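Local coordinates for virulent strain associated lipoprotein (Borreliella spielmanii A14S, PDB 6FZZ), which is an outer-surface lipoprotein of the PFam54 family that, like its Borrelia burgdorferi relative BBE31, probably binds glutathione, at residues 51-54 / 55-58; 67-71 / 72-76. One frame throughout, in Å; residues are numbered along the deposited sequence.

Contact 1: 51-54 / 55-58; sequences LAFK and SLRW
The backbone N-H of S55 turns back on the carbonyl of A52, and one residue later that of L56 does the same to F53; both bonds span three residues, the spacing of a 3-10 helix. S55 N lies 3.0 Å from A52 O. The second bond, 3.3 Å from L56 N to F53 O, is longer but has the straighter N-H. The hydroxyl of S55 adds a weak bond of 3.5 Å from OG to A52 O, so this oxygen receives two donors from one residue. A short polar residue suits such an exposed place, since its hydroxyl can fold back on the turn's carbonyl.

The apolar contact joins two buried side chains: CD1 of L56 meets the edge of the F53 ring near its plane, 4.5 Å from CD1 of F53. L56 has CG beside its own backbone N (chi1 -73°), and this also packs CG against the A52 carbonyl, 3.6 Å from A52 O. The ring continues to R77, T80 and Y81 of helix 71-83, while A52 and L56 rest on F109 of helix 105-126; the small methyl of A52 suits that covered side.

Chemically, this is a short 3-10 turn that uses its peptide groups only partly within itself, for L56 also pairs with V66 and A52 N with S96. Its apolar side packs on helices 71-83 and 105-126, while K54 and S55 face the solvent.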
ATOM      1  N   LEU A  51       9.440  -6.821  12.377  1.00 27.95           N
ATOM      2  CA  LEU A  51       9.013  -7.721  13.446  1.00 28.11           C
ATOM      3  C   LEU A  51       7.495  -7.622  13.634  1.00 26.39           C
ATOM      4  O   LEU A  51       6.879  -8.545  14.206  1.00 25.94           O
ATOM      5  CB  LEU A  51       9.710  -7.400  14.762  1.00 32.23           C
ATOM      6  CG  LEU A  51      11.180  -7.829  15.030  1.00 36.40           C
ATOM      7  CD1 LEU A  51      11.539  -7.468  16.487  1.00 36.34           C
ATOM      8  CD2 LEU A  51      11.455  -9.310  14.832  1.00 34.23           C
ATOM      9  N   ALA A  52       6.908  -6.518  13.140  1.00 22.90           N
ATOM     10  CA  ALA A  52       5.465  -6.301  13.169  1.00 23.97           C
ATOM     11  C   ALA A  52       4.657  -7.445  12.592  1.00 23.57           C
ATOM     12  O   ALA A  52       3.500  -7.742  13.070  1.00 26.25           O
ATOM     13  CB  ALA A  52       5.156  -4.989  12.482  1.00 23.25           C
ATOM     14  N   PHE A  53       5.232  -8.121  11.582  1.00 22.81           N
ATOM     15  CA  PHE A  53       4.568  -9.280  10.981  1.00 22.92           C
ATOM     16  C   PHE A  53       4.195 -10.348  12.013  1.00 25.04           C
ATOM     17  O   PHE A  53       3.143 -10.999  11.906  1.00 26.39           O
ATOM     18  CB  PHE A  53       5.426  -9.892   9.871  1.00 22.67           C
ATOM     19  CG  PHE A  53       5.585  -9.016   8.656  1.00 21.01           C
ATOM     20  CD1 PHE A  53       4.536  -8.199   8.201  1.00 20.99           C
ATOM     21  CD2 PHE A  53       6.752  -9.079   7.923  1.00 20.65           C
ATOM     22  CE1 PHE A  53       4.682  -7.417   7.065  1.00 20.51           C
ATOM     23  CE2 PHE A  53       6.911  -8.325   6.765  1.00 20.99           C
ATOM     24  CZ  PHE A  53       5.881  -7.492   6.333  1.00 20.27           C
ATOM     25  N   LYS A  54       5.055 -10.522  13.003  1.00 25.89           N
ATOM     26  CA  LYS A  54       4.843 -11.580  14.017  1.00 26.83           C
ATOM     27  C   LYS A  54       3.710 -11.218  14.960  1.00 26.95           C
ATOM     28  O   LYS A  54       3.198 -12.089  15.611  1.00 28.48           O
ATOM     29  CB  LYS A  54       6.107 -11.840  14.840  1.00 28.25           C
ATOM     30  CG  LYS A  54       7.189 -12.488  14.043  1.00 33.00           C
ATOM     31  CD  LYS A  54       8.469 -12.575  14.836  1.00 39.47           C
ATOM     32  CE  LYS A  54       9.620 -13.049  13.958  1.00 46.42           C
ATOM     33  NZ  LYS A  54      10.830 -13.314  14.795  1.00 56.81           N
ATOM     34  N   SER A  55       3.266  -9.974  14.985  1.00 26.14           N
ATOM     35  CA  SER A  55       2.192  -9.618  15.864  1.00 30.92           C
ATOM     36  C   SER A  55       0.848  -9.411  15.140  1.00 33.23           C
ATOM     37  O   SER A  55      -0.117  -8.904  15.698  1.00 34.19           O
ATOM     38  CB  SER A  55       2.631  -8.414  16.723  1.00 34.21           C
ATOM     39  OG  SER A  55       2.023  -7.301  16.188  1.00 44.13           O
ATOM     40  N   LEU A  56       0.796  -9.831  13.882  1.00 29.58           N
ATOM     41  CA  LEU A  56      -0.419  -9.806  13.081  1.00 25.87           C
ATOM     42  C   LEU A  56      -0.846 -11.273  12.913  1.00 23.26           C
ATOM     43  O   LEU A  56      -0.213 -12.058  12.200  1.00 25.17           O
ATOM     44  CB  LEU A  56      -0.109  -9.178  11.729  1.00 24.90           C
ATOM     45  CG  LEU A  56       0.132  -7.629  11.707  1.00 23.01           C
ATOM     46  CD1 LEU A  56       0.770  -7.243  10.373  1.00 23.58           C
ATOM     47  CD2 LEU A  56      -1.181  -6.888  11.911  1.00 25.03           C
ATOM     48  N   ARG A  57      -1.912 -11.657  13.580  1.00 26.35           N
ATOM     49  CA  ARG A  57      -2.339 -13.056  13.558  1.00 26.39           C
ATOM     50  C   ARG A  57      -3.728 -13.065  12.914  1.00 26.65           C
ATOM     51  O   ARG A  57      -4.678 -12.355  13.348  1.00 24.42           O
ATOM     52  CB  ARG A  57      -2.302 -13.653  15.006  1.00 27.75           C
ATOM     53  CG  ARG A  57      -2.803 -15.100  15.016  1.00 30.79           C
ATOM     54  CD  ARG A  57      -2.723 -15.780  16.391  1.00 27.12           C
ATOM     55  NE  ARG A  57      -1.357 -15.723  16.875  1.00 27.13           N
ATOM     56  CZ  ARG A  57      -0.351 -16.468  16.444  1.00 26.29           C
ATOM     57  NH1 ARG A  57      -0.507 -17.420  15.501  1.00 27.38           N
ATOM     58  NH2 ARG A  57       0.818 -16.280  17.000  1.00 25.64           N
ATOM     59  N   TRP A  58      -3.877 -13.868  11.869  1.00 24.22           N
ATOM     60  CA  TRP A  58      -5.192 -14.005  11.218  1.00 24.28           C
ATOM     61  C   TRP A  58      -6.251 -14.549  12.144  1.00 30.91           C
ATOM     62  O   TRP A  58      -5.961 -15.471  12.904  1.00 23.84           O
ATOM     63  CB  TRP A  58      -5.111 -14.961  10.086  1.00 23.20           C
ATOM     64  CG  TRP A  58      -4.220 -14.498   8.919  1.00 22.90           C
ATOM     65  CD1 TRP A  58      -2.905 -14.708   8.787  1.00 23.42           C
ATOM     66  CD2 TRP A  58      -4.625 -13.739   7.781  1.00 24.19           C
ATOM     67  NE1 TRP A  58      -2.429 -14.180   7.603  1.00 22.20           N
ATOM     68  CE2 TRP A  58      -3.460 -13.539   6.974  1.00 22.12           C
ATOM     69  CE3 TRP A  58      -5.847 -13.172   7.374  1.00 26.29           C
ATOM     70  CZ2 TRP A  58      -3.488 -12.864   5.742  1.00 22.65           C
ATOM     71  CZ3 TRP A  58      -5.862 -12.477   6.144  1.00 24.36           C
ATOM     72  CH2 TRP A  58      -4.672 -12.333   5.350  1.00 23.59           C
TER

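Contact 2: 67-71 / 72-76; sequences SDNSE and RSKAY
E71 and K74 meet on the surface of the first turn of helix 71-83, their side chains crossing at a slant. The glutamate chain bends at chi2 (-52°), which brings its carboxylate toward the lysine, and OE2 of E71 stands 3.9 Å from NZ of K74, a long salt bridge. NZ is also hydrogen-bonded to a tetraethylene glycol, probably from the crystallisation liquor. The carbonyl of E71 takes the N-H of A75, at 3.1 Å from A75 N to E71 O.

K74 begins the regular helical bonding, its N lying 3.0 Å from S70 O with an almost straight N-H (171°). Its extended chain, long enough to span the turn, runs back over the start of the helix, with CG packed 3.2 Å from S70 O. Farther out, CE passes N69 OD1, an oxygen bonded to R77.

S73 fills the inner side. Its CB sits 3.1 Å from D68 O and its hydroxyl is bonded to T65 O, so a small polar side chain fits a buried place beside the loop that precedes the helix. S70, the N-cap, accepts the N-H of S73 at 3.1 Å between S73 N and S70 OG. Serine suits capping because its short side chain places the hydroxyl oxygen where it can accept an N-H of the first turn, which has no preceding helical carbonyl to bond; here OG is also bonded to E64.

Acidic E71 near the helix N-terminus probably interacts favourably with the helix dipole, so the chemistry is that of a capped, polar helix start, stitched to the loop before it by hydroxyls.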
ATOM      1  N   SER A  67       3.840 -13.260   9.610  1.00 17.75           N
ATOM      2  CA  SER A  67       5.214 -13.697   9.497  1.00 19.07           C
ATOM      3  C   SER A  67       5.364 -15.172   8.969  1.00 22.61           C
ATOM      4  O   SER A  67       6.410 -15.533   8.396  1.00 24.88           O
ATOM      5  CB  SER A  67       5.943 -13.597  10.872  1.00 21.41           C
ATOM      6  OG  SER A  67       7.262 -14.010  10.641  1.00 27.23           O
ATOM      7  N   ASP A  68       4.340 -16.005   9.149  1.00 25.44           N
ATOM      8  CA  ASP A  68       4.380 -17.407   8.755  1.00 23.65           C
ATOM      9  C   ASP A  68       4.244 -17.503   7.262  1.00 27.25           C
ATOM     10  O   ASP A  68       3.808 -16.538   6.587  1.00 20.56           O
ATOM     11  CB  ASP A  68       3.266 -18.210   9.398  1.00 25.65           C
ATOM     12  CG  ASP A  68       3.479 -18.428  10.881  1.00 29.39           C
ATOM     13  OD1 ASP A  68       4.598 -18.832  11.223  1.00 30.82           O
ATOM     14  OD2 ASP A  68       2.568 -18.148  11.695  1.00 24.10           O
ATOM     15  N   ASN A  69       4.579 -18.677   6.746  1.00 24.72           N
ATOM     16  CA  ASN A  69       4.655 -18.853   5.327  1.00 26.42           C
ATOM     17  C   ASN A  69       3.429 -19.414   4.631  1.00 29.29           C
ATOM     18  O   ASN A  69       3.529 -20.160   3.645  1.00 31.15           O
ATOM     19  CB  ASN A  69       5.935 -19.585   4.962  1.00 29.90           C
ATOM     20  CG  ASN A  69       7.149 -18.667   5.058  1.00 32.96           C
ATOM     21  OD1 ASN A  69       7.077 -17.473   4.734  1.00 27.38           O
ATOM     22  ND2 ASN A  69       8.268 -19.214   5.475  1.00 29.56           N
ATOM     23  N   SER A  70       2.245 -18.989   5.042  1.00 26.04           N
ATOM     24  CA  SER A  70       1.084 -19.360   4.261  1.00 23.85           C
ATOM     25  C   SER A  70       1.022 -18.493   2.983  1.00 26.28           C
ATOM     26  O   SER A  70       1.724 -17.494   2.887  1.00 22.61           O
ATOM     27  CB  SER A  70      -0.156 -19.167   5.108  1.00 25.19           C
ATOM     28  OG  SER A  70      -0.319 -17.795   5.412  1.00 22.59           O
ATOM     29  N   GLU A  71       0.141 -18.837   2.034  1.00 26.24           N
ATOM     30  CA  GLU A  71      -0.011 -18.043   0.834  1.00 29.46           C
ATOM     31  C   GLU A  71      -0.613 -16.688   1.142  1.00 27.15           C
ATOM     32  O   GLU A  71      -0.186 -15.691   0.590  1.00 22.31           O
ATOM     33  CB  GLU A  71      -0.851 -18.786  -0.231  1.00 34.34           C
ATOM     34  CG  GLU A  71      -0.124 -20.032  -0.739  1.00 39.87           C
ATOM     35  CD  GLU A  71       1.307 -19.745  -1.219  1.00 49.84           C
ATOM     36  OE1 GLU A  71       1.468 -18.906  -2.153  1.00 54.82           O
ATOM     37  OE2 GLU A  71       2.276 -20.356  -0.681  1.00 59.22           O
ATOM     38  N   ARG A  72      -1.608 -16.628   2.013  1.00 21.25           N
ATOM     39  CA  ARG A  72      -2.186 -15.330   2.299  1.00 22.95           C
ATOM     40  C   ARG A  72      -1.202 -14.424   3.093  1.00 21.48           C
ATOM     41  O   ARG A  72      -1.220 -13.201   2.939  1.00 21.20           O
ATOM     42  CB  ARG A  72      -3.549 -15.477   3.008  1.00 23.01           C
ATOM     43  CG  ARG A  72      -3.526 -16.087   4.375  1.00 23.17           C
ATOM     44  CD  ARG A  72      -4.917 -16.138   4.968  1.00 24.25           C
ATOM     45  NE  ARG A  72      -4.883 -16.875   6.243  1.00 24.64           N
ATOM     46  CZ  ARG A  72      -5.927 -17.049   7.041  1.00 28.73           C
ATOM     47  NH1 ARG A  72      -7.105 -16.457   6.766  1.00 31.91           N
ATOM     48  NH2 ARG A  72      -5.777 -17.735   8.187  1.00 27.78           N
ATOM     49  N   SER A  73      -0.365 -15.021   3.964  1.00 20.88           N
ATOM     50  CA  SER A  73       0.631 -14.270   4.667  1.00 18.01           C
ATOM     51  C   SER A  73       1.682 -13.694   3.705  1.00 21.04           C
ATOM     52  O   SER A  73       2.078 -12.534   3.845  1.00 16.50           O
ATOM     53  CB  SER A  73       1.227 -15.075   5.823  1.00 19.35           C
ATOM     54  OG  SER A  73       0.303 -15.124   6.886  1.00 17.81           O
ATOM     55  N   LYS A  74       2.187 -14.510   2.792  1.00 19.70           N
ATOM     56  CA  LYS A  74       3.112 -14.025   1.769  1.00 22.30           C
ATOM     57  C   LYS A  74       2.533 -12.853   0.973  1.00 19.50           C
ATOM     58  O   LYS A  74       3.243 -11.860   0.752  1.00 19.30           O
ATOM     59  CB  LYS A  74       3.530 -15.125   0.824  1.00 20.07           C
ATOM     60  CG  LYS A  74       4.350 -16.180   1.560  1.00 22.46           C
ATOM     61  CD  LYS A  74       4.807 -17.212   0.556  1.00 24.32           C
ATOM     62  CE  LYS A  74       5.586 -18.328   1.181  1.00 24.38           C
ATOM     63  NZ  LYS A  74       5.900 -19.222   0.033  1.00 26.50           N
ATOM     64  N   ALA A  75       1.257 -12.961   0.608  1.00 22.62           N
ATOM     65  CA  ALA A  75       0.531 -11.871  -0.094  1.00 22.46           C
ATOM     66  C   ALA A  75       0.511 -10.584   0.738  1.00 20.93           C
ATOM     67  O   ALA A  75       0.778  -9.467   0.223  1.00 19.50           O
ATOM     68  CB  ALA A  75      -0.875 -12.325  -0.496  1.00 21.19           C
ATOM     69  N   TYR A  76       0.203 -10.724   2.027  1.00 18.95           N
ATOM     70  CA  TYR A  76       0.093  -9.567   2.942  1.00 18.98           C
ATOM     71  C   TYR A  76       1.500  -8.936   3.003  1.00 19.45           C
ATOM     72  O   TYR A  76       1.647  -7.721   2.918  1.00 22.36           O
ATOM     73  CB  TYR A  76      -0.362 -10.042   4.333  1.00 19.15           C
ATOM     74  CG  TYR A  76      -0.672  -8.979   5.334  1.00 20.38           C
ATOM     75  CD1 TYR A  76       0.324  -8.109   5.820  1.00 20.49           C
ATOM     76  CD2 TYR A  76      -1.982  -8.869   5.867  1.00 19.55           C
ATOM     77  CE1 TYR A  76       0.011  -7.132   6.758  1.00 21.81           C
ATOM     78  CE2 TYR A  76      -2.295  -7.870   6.765  1.00 20.88           C
ATOM     79  CZ  TYR A  76      -1.288  -7.029   7.221  1.00 21.46           C
ATOM     80  OH  TYR A  76      -1.630  -6.092   8.136  1.00 22.13           O
TER

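Overall arrangement
The 51-58 turn comes first along the chain and 67-76 follows, their centres about 10 Å apart in an all-helical protein. Contact 1 belongs to the long loop between helix 15-41 and helix 71-83; contact 2 ends that loop and starts the helix. Probable hydrogen bonds join them, from W58 NE1 to S73 OG and between F53 O and S67 N. The indole of W58 also makes a cation-pi contact with R72, and L56 packs on Y76. Both contacts reach helix 105-126, through F109 among others, so the loop is folded onto the helical body of this Bbcrasp-1-like domain.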